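Long-range contact in glucose dehydrogenase (Serratia sp. FS14, PDB 7CDY), which belongs to the glucose/sorbosone dehydrogenase family of beta-propeller proteins and binds a calcium ion: residues G122-G127 with L141-Q146. Numbering follows the deposited sequence.
Sequences GNHFGG and LGENNQ
H124 and E143 run alongside each other in the same direction and meet at the ring edge: ND1 of H124 gives its N-H to OE1 of E143 at 2.7 Å. The acceptor sits almost in the ring plane and is met on its syn side, although ring and carboxylate are turned 39° apart. The E143 chain points away from 122-127 at its root, but a bend at chi2 (61°) turns CD back toward H124. From the opposite face of the carboxylate, N145 N donates to E143 OE1 at 2.9 Å, while E143 OE2 is hydrogen-bonded to W229 NE1; the carboxylate is thus held at both oxygens, which fixes its rotation. On the backbone side, the carbonyl O of H124 takes two donors from N144, the backbone N at 2.9 Å and ND2 at 3.1 Å, the latter from above the carbonyl plane. N144 ND2 also hydrogen-bonds to Q115 OE1, and OD1 of that amide to Q157 NE2. Both segments are loops of a beta-propeller: 122-127 leads into strand 129-131, and the loop 141-146 follows the antiparallel neighbour, strand 137-140; E143 to Q146 forms a type I' beta turn. Near these strands G126 and G142, without side chains, meet backbone to backbone, their CA atoms 4.3 Å apart. A weak bond from G142 N to F125 O, 3.3 Å, adds to this side. The outer end is looser and wetter. The side chains of N123 and N145 come closest at their CB atoms, 4.2 Å apart, and one water joins N145 ND2 to N123 ND2, weakly on the N123 side. A second water links N123 N to N144 O.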
ATOM      1  N   GLY A 122       8.266 -13.644  -6.684  1.00 13.21           N
ATOM      2  CA  GLY A 122       6.958 -13.769  -6.077  1.00 13.07           C
ATOM      3  C   GLY A 122       6.743 -12.961  -4.812  1.00 12.49           C
ATOM      4  O   GLY A 122       5.601 -12.784  -4.383  1.00 14.04           O
ATOM      5  N   ASN A 123       7.816 -12.458  -4.207  1.00 11.97           N
ATOM      6  CA  ASN A 123       7.708 -11.769  -2.928  1.00 12.41           C
ATOM      7  C   ASN A 123       8.162 -10.309  -2.996  1.00 10.32           C
ATOM      8  O   ASN A 123       8.997  -9.929  -3.825  1.00 12.30           O
ATOM      9  CB  ASN A 123       8.493 -12.509  -1.828  1.00 14.64           C
ATOM     10  CG  ASN A 123       7.848 -13.830  -1.449  1.00 19.36           C
ATOM     11  OD1 ASN A 123       6.769 -13.859  -0.853  1.00 26.70           O
ATOM     12  ND2 ASN A 123       8.497 -14.930  -1.808  1.00 24.12           N
ATOM     13  N   HIS A 124       7.577  -9.495  -2.115  1.00 11.64           N
ATOM     14  CA  HIS A 124       8.060  -8.149  -1.766  1.00  8.91           C
ATOM     15  C   HIS A 124       8.015  -7.176  -2.946  1.00  9.87           C
ATOM     16  O   HIS A 124       9.015  -6.562  -3.336  1.00 10.14           O
ATOM     17  CB  HIS A 124       9.445  -8.178  -1.118  1.00  9.72           C
ATOM     18  CG  HIS A 124       9.477  -8.885   0.201  1.00  9.40           C
ATOM     19  ND1 HIS A 124      10.594  -8.880   1.005  1.00 11.33           N
ATOM     20  CD2 HIS A 124       8.534  -9.594   0.869  1.00 11.48           C
ATOM     21  CE1 HIS A 124      10.352  -9.574   2.105  1.00 12.03           C
ATOM     22  NE2 HIS A 124       9.107 -10.016   2.048  1.00 12.67           N
ATOM     23  N   PHE A 125       6.813  -7.026  -3.505  1.00  8.70           N
ATOM     24  CA  PHE A 125       6.563  -6.007  -4.509  1.00  9.30           C
ATOM     25  C   PHE A 125       6.231  -4.657  -3.893  1.00  8.82           C
ATOM     26  O   PHE A 125       6.351  -3.632  -4.573  1.00 11.37           O
ATOM     27  CB  PHE A 125       5.415  -6.463  -5.418  1.00  8.86           C
ATOM     28  CG  PHE A 125       5.762  -7.660  -6.266  1.00  9.38           C
ATOM     29  CD1 PHE A 125       6.545  -7.497  -7.402  1.00 10.38           C
ATOM     30  CD2 PHE A 125       5.349  -8.948  -5.921  1.00  9.66           C
ATOM     31  CE1 PHE A 125       6.894  -8.577  -8.190  1.00 10.98           C
ATOM     32  CE2 PHE A 125       5.711 -10.043  -6.708  1.00 10.01           C
ATOM     33  CZ  PHE A 125       6.470  -9.853  -7.845  1.00 10.37           C
ATOM     34  N   GLY A 126       5.812  -4.625  -2.632  1.00  9.92           N
ATOM     35  CA  GLY A 126       5.190  -3.408  -2.127  1.00 10.69           C
ATOM     36  C   GLY A 126       3.907  -3.165  -2.898  1.00 10.50           C
ATOM     37  O   GLY A 126       3.051  -4.053  -3.020  1.00 13.55           O
ATOM     38  N   GLY A 127       3.759  -1.972  -3.463  1.00  9.57           N
ATOM     39  CA  GLY A 127       2.689  -1.718  -4.413  1.00 10.40           C
ATOM     40  C   GLY A 127       1.695  -0.655  -4.010  1.00  9.63           C
ATOM     41  O   GLY A 127       0.878  -0.251  -4.854  1.00 10.40           O
ATOM     42  N   LEU A 141       7.716   0.599  -2.715  1.00  9.18           N
ATOM     43  CA  LEU A 141       8.301  -0.571  -3.359  1.00  8.87           C
ATOM     44  C   LEU A 141       9.019  -1.461  -2.357  1.00  9.39           C
ATOM     45  O   LEU A 141       9.851  -0.985  -1.576  1.00 10.66           O
ATOM     46  CB  LEU A 141       9.290  -0.144  -4.442  1.00  9.81           C
ATOM     47  CG  LEU A 141       8.710   0.713  -5.565  1.00  9.55           C
ATOM     48  CD1 LEU A 141       9.817   1.249  -6.456  1.00 11.48           C
ATOM     49  CD2 LEU A 141       7.721  -0.100  -6.391  1.00 11.46           C
ATOM     50  N   GLY A 142       8.713  -2.766  -2.397  1.00  9.27           N
ATOM     51  CA  GLY A 142       9.480  -3.729  -1.636  1.00  9.64           C
ATOM     52  C   GLY A 142      10.828  -4.004  -2.282  1.00  8.37           C
ATOM     53  O   GLY A 142      11.138  -3.562  -3.387  1.00  9.58           O
ATOM     54  N   GLU A 143      11.658  -4.752  -1.556  1.00  8.94           N
ATOM     55  CA  GLU A 143      13.019  -5.079  -2.071  1.00  7.88           C
ATOM     56  C   GLU A 143      13.069  -6.451  -2.771  1.00 11.01           C
ATOM     57  O   GLU A 143      14.157  -6.938  -2.942  1.00  9.05           O
ATOM     58  CB  GLU A 143      14.143  -4.914  -1.027  1.00 10.45           C
ATOM     59  CG  GLU A 143      13.838  -5.341   0.403  1.00 11.37           C
ATOM     60  CD  GLU A 143      13.468  -6.795   0.668  1.00 22.11           C
ATOM     61  OE1 GLU A 143      12.597  -7.297  -0.010  1.00 43.62           O
ATOM     62  OE2 GLU A 143      14.011  -7.362   1.602  1.00 36.84           O
ATOM     63  N   ASN A 144      11.910  -7.001  -3.174  1.00  8.41           N
ATOM     64  CA  ASN A 144      11.852  -8.201  -4.007  1.00  8.69           C
ATOM     65  C   ASN A 144      12.444  -9.429  -3.317  1.00 11.95           C
ATOM     66  O   ASN A 144      12.739 -10.436  -3.991  1.00 12.28           O
ATOM     67  CB  ASN A 144      12.548  -8.006  -5.371  1.00  9.29           C
ATOM     68  CG  ASN A 144      11.851  -7.009  -6.320  1.00 10.95           C
ATOM     69  OD1 ASN A 144      12.409  -6.721  -7.380  1.00 11.61           O
ATOM     70  ND2 ASN A 144      10.682  -6.482  -5.966  1.00 10.16           N
ATOM     71  N   ASN A 145      12.643  -9.363  -1.998  1.00 10.47           N
ATOM     72  CA  ASN A 145      13.264 -10.414  -1.194  1.00 11.03           C
ATOM     73  C   ASN A 145      14.766 -10.530  -1.418  1.00 13.32           C
ATOM     74  O   ASN A 145      15.351 -11.579  -1.148  1.00 15.36           O
ATOM     75  CB  ASN A 145      12.562 -11.783  -1.294  1.00 12.68           C
ATOM     76  CG  ASN A 145      12.735 -12.618  -0.045  1.00 16.61           C
ATOM     77  OD1 ASN A 145      13.008 -12.095   1.041  1.00 18.05           O
ATOM     78  ND2 ASN A 145      12.598 -13.926  -0.196  1.00 18.07           N
ATOM     79  N   GLN A 146      15.406  -9.469  -1.897  1.00 11.03           N
ATOM     80  CA  GLN A 146      16.866  -9.373  -1.961  1.00 11.65           C
ATOM     81  C   GLN A 146      17.265  -8.295  -0.952  1.00 12.13           C
ATOM     82  O   GLN A 146      17.364  -7.114  -1.284  1.00 11.92           O
ATOM     83  CB  GLN A 146      17.321  -9.050  -3.377  1.00 13.47           C
ATOM     84  CG  GLN A 146      16.947 -10.143  -4.377  1.00 16.84           C
ATOM     85  CD  GLN A 146      17.672 -11.450  -4.095  1.00 20.78           C
ATOM     86  OE1 GLN A 146      18.822 -11.451  -3.654  1.00 30.14           O
ATOM     87  NE2 GLN A 146      17.004 -12.568  -4.348  1.00 29.67           N
TER
HETATM   88  O   HOH W   1      10.832 -12.814  -4.549  1.00 13.71           O
HETATM   89  O   HOH W   2      11.732 -14.767  -2.929  1.00 25.49           O